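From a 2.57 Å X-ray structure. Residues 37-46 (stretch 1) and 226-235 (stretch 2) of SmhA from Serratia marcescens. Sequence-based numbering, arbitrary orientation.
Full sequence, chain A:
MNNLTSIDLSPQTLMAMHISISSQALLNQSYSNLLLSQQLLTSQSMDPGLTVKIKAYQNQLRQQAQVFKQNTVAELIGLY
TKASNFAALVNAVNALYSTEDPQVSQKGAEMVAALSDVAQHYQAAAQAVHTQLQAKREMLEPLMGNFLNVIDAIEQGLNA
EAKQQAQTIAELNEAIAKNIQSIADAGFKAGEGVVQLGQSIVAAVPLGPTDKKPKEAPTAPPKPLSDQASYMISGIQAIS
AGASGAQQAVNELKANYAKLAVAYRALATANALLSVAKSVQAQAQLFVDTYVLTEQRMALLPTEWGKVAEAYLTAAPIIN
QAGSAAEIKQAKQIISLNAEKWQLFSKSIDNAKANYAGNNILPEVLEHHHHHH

Stretch 1, residues 37-46: SQQLLTSQSM
Stretch 2 226-235: SDQASYMISG

Stretch 1 leaves a helix at Gln38 and runs on without regular structure. Stretch 2 starts as a loop and becomes a strand at Ser230. Their touching parts run in roughly opposite directions, 150° apart. CA-CA register is Ser43 with Gln228 (5.7 Å), Leu41 with Tyr231 (6.8 Å), Gln39 with Met232 (6.5 Å) and Gln38 with Ser234 (5.6 Å). The contact buries 610 Å². Glutamine amides, rather than paired backbones, carry most of its hydrogen bonds.

Asp227 (phi/psi -100/-106, chi1 t) points toward stretch 1. Its OD2 lies 3.1 Å from Ser45 OG (chi1 p), which is also 2.9 Å from Ser43 OG; the proton of Ser45 is not assigned between them.

Gln228 (-116/91) is extended, with chi1 t, chi2 t and chi3 6°. Its amide bonds the stretch 1 backbone. Gln228 NE2 donates to Leu40 O at 3.2 Å. Gln228 OE1 accepts from Thr42 N at 3.1 Å and, weakly, from Ser43 N at 3.4 Å. Ala229 makes no contact, and Ser230 points away.

Tyr231 (-83/110, chi1 t, chi2 86°) meets Leu41 (-88/119, chi1 t, chi2 p). Tyr231 CD1 is 4.2 Å from Leu41 CD1, an apolar contact. Leu41 N lies at the ring edge. Tyr231 OH is 3.0 Å from Gln38 NE2, but the angle is too poor for a hydrogen bond.

Met232 (-86/123, chi1 m, chi2 m) bonds through its backbone. Met232 N donates to Gln39 OE1 at 2.8 Å; Gln39 (-54/133) is t, t with chi3 29°. Met232 O accepts from Gln38 NE2 at 2.8 Å.

Ile233 points away. Ser234 (-90/141, chi1 m) points toward stretch 1, and Ser234 N donates to Gln38 OE1 at 2.8 Å. Gln38 (-52/128; t, p, chi3 52°) therefore bridges two strand residues. Gln38 NE2 also donates to Gln39 O at 3.0 Å. Gly235 makes no contact.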

# COMPACT_ATOMS: atom_id res chain seq x y z
N SER A 37 4.04 4.56 16.27
CA SER A 37 4.16 5.90 16.91
C SER A 37 3.24 5.96 18.13
O SER A 37 3.58 6.64 19.10
CB SER A 37 3.85 7.01 15.94
OG SER A 37 4.75 6.97 14.84
N GLN A 38 2.12 5.27 18.05
CA GLN A 38 1.08 5.22 19.11
C GLN A 38 1.75 4.85 20.43
O GLN A 38 2.47 3.85 20.47
CB GLN A 38 -0.02 4.22 18.72
CG GLN A 38 -1.08 4.01 19.80
CD GLN A 38 -1.72 5.30 20.23
OE1 GLN A 38 -2.20 6.09 19.41
NE2 GLN A 38 -1.74 5.52 21.53
N GLN A 39 1.50 5.65 21.46
CA GLN A 39 1.88 5.43 22.87
C GLN A 39 1.34 4.05 23.27
O GLN A 39 0.20 3.75 22.95
CB GLN A 39 1.24 6.55 23.69
CG GLN A 39 1.85 6.82 25.06
CD GLN A 39 1.02 7.75 25.93
OE1 GLN A 39 -0.21 7.81 25.81
NE2 GLN A 39 1.68 8.43 26.86
N LEU A 40 2.15 3.21 23.91
CA LEU A 40 1.75 1.89 24.47
C LEU A 40 0.90 2.13 25.72
O LEU A 40 0.91 3.26 26.26
CB LEU A 40 3.01 1.09 24.84
CG LEU A 40 3.84 0.55 23.67
CD1 LEU A 40 5.31 0.41 24.02
CD2 LEU A 40 3.27 -0.78 23.21
N LEU A 41 0.17 1.11 26.15
CA LEU A 41 -0.60 1.14 27.41
C LEU A 41 0.37 0.69 28.50
O LEU A 41 0.87 -0.43 28.36
CB LEU A 41 -1.82 0.21 27.31
CG LEU A 41 -2.67 0.09 28.57
CD1 LEU A 41 -3.27 1.43 28.94
CD2 LEU A 41 -3.76 -0.95 28.37
N THR A 42 0.66 1.52 29.49
CA THR A 42 1.62 1.18 30.58
C THR A 42 0.83 0.74 31.83
O THR A 42 1.22 -0.24 32.46
CB THR A 42 2.63 2.32 30.87
OG1 THR A 42 2.10 3.28 31.78
CG2 THR A 42 3.11 3.03 29.62
N SER A 43 -0.26 1.46 32.15
CA SER A 43 -1.08 1.32 33.38
C SER A 43 -1.30 -0.15 33.78
O SER A 43 -1.62 -0.96 32.91
CB SER A 43 -2.40 2.03 33.24
OG SER A 43 -3.18 1.88 34.41
N GLN A 44 -1.13 -0.44 35.06
CA GLN A 44 -1.39 -1.77 35.68
C GLN A 44 -2.30 -1.56 36.90
O GLN A 44 -2.17 -2.30 37.88
CB GLN A 44 -0.06 -2.44 36.03
CG GLN A 44 0.77 -2.86 34.84
CD GLN A 44 2.20 -3.14 35.23
OE1 GLN A 44 2.64 -2.79 36.32
NE2 GLN A 44 2.94 -3.77 34.33
N SER A 45 -3.18 -0.57 36.82
CA SER A 45 -4.15 -0.20 37.88
C SER A 45 -5.58 -0.36 37.33
O SER A 45 -6.48 0.34 37.81
CB SER A 45 -3.87 1.21 38.38
OG SER A 45 -3.67 2.11 37.29
N MET A 46 -5.77 -1.27 36.37
CA MET A 46 -7.07 -1.54 35.68
C MET A 46 -7.27 -3.05 35.53
O MET A 46 -6.37 -3.80 35.95
CB MET A 46 -7.09 -0.84 34.33
CG MET A 46 -6.73 0.62 34.48
SD MET A 46 -7.36 1.66 33.18
CE MET A 46 -7.85 3.09 34.15
N SER A 226 1.50 8.96 40.64
CA SER A 226 0.81 8.94 39.33
C SER A 226 1.31 7.76 38.48
O SER A 226 2.52 7.43 38.56
CB SER A 226 1.00 10.26 38.62
N ASP A 227 0.40 7.13 37.73
CA ASP A 227 0.68 6.00 36.80
C ASP A 227 0.76 6.59 35.38
O ASP A 227 1.79 7.25 35.09
CB ASP A 227 -0.37 4.90 37.05
CG ASP A 227 -0.14 3.55 36.37
OD1 ASP A 227 0.57 3.50 35.34
OD2 ASP A 227 -0.66 2.56 36.90
N GLN A 228 -0.26 6.38 34.55
CA GLN A 228 -0.45 6.96 33.19
C GLN A 228 -1.72 7.83 33.32
O GLN A 228 -2.84 7.27 33.25
CB GLN A 228 -0.57 5.85 32.13
CG GLN A 228 -0.30 6.27 30.68
CD GLN A 228 -0.52 5.14 29.68
OE1 GLN A 228 -0.98 4.05 30.02
NE2 GLN A 228 -0.16 5.38 28.43
N ALA A 229 -1.56 9.11 33.66
CA ALA A 229 -2.67 10.09 33.80
C ALA A 229 -3.67 9.86 32.65
O ALA A 229 -4.89 9.79 32.93
CB ALA A 229 -2.13 11.50 33.79
N SER A 230 -3.19 9.70 31.41
CA SER A 230 -4.07 9.48 30.23
C SER A 230 -3.37 8.78 29.07
O SER A 230 -2.21 9.07 28.78
CB SER A 230 -4.68 10.77 29.79
OG SER A 230 -3.71 11.62 29.21
N TYR A 231 -4.13 7.93 28.38
CA TYR A 231 -3.71 7.21 27.14
C TYR A 231 -3.92 8.16 25.95
O TYR A 231 -5.09 8.45 25.63
CB TYR A 231 -4.49 5.89 27.03
CG TYR A 231 -4.15 5.09 25.80
CD1 TYR A 231 -3.10 4.21 25.79
CD2 TYR A 231 -4.87 5.25 24.63
CE1 TYR A 231 -2.75 3.51 24.64
CE2 TYR A 231 -4.56 4.53 23.48
CZ TYR A 231 -3.48 3.67 23.48
OH TYR A 231 -3.16 2.97 22.35
N MET A 232 -2.82 8.63 25.34
CA MET A 232 -2.85 9.61 24.21
C MET A 232 -3.01 8.89 22.87
O MET A 232 -2.13 8.07 22.52
CB MET A 232 -1.59 10.48 24.18
CG MET A 232 -1.40 11.23 25.49
SD MET A 232 -2.72 12.46 25.73
CE MET A 232 -1.81 13.93 25.22
N ILE A 233 -4.06 9.24 22.12
CA ILE A 233 -4.44 8.61 20.82
C ILE A 233 -3.86 9.42 19.65
O ILE A 233 -4.18 10.62 19.51
CB ILE A 233 -5.96 8.49 20.70
CG1 ILE A 233 -6.53 7.66 21.86
CG2 ILE A 233 -6.35 7.93 19.34
CD1 ILE A 233 -8.04 7.67 22.00
N SER A 234 -3.02 8.75 18.85
CA SER A 234 -2.37 9.32 17.65
C SER A 234 -3.29 9.06 16.46
O SER A 234 -3.92 7.98 16.41
CB SER A 234 -0.98 8.75 17.45
OG SER A 234 -0.15 8.95 18.61
N GLY A 235 -3.39 10.03 15.55
CA GLY A 235 -4.20 9.91 14.33
C GLY A 235 -3.48 10.51 13.15
O GLY A 235 -2.69 11.47 13.37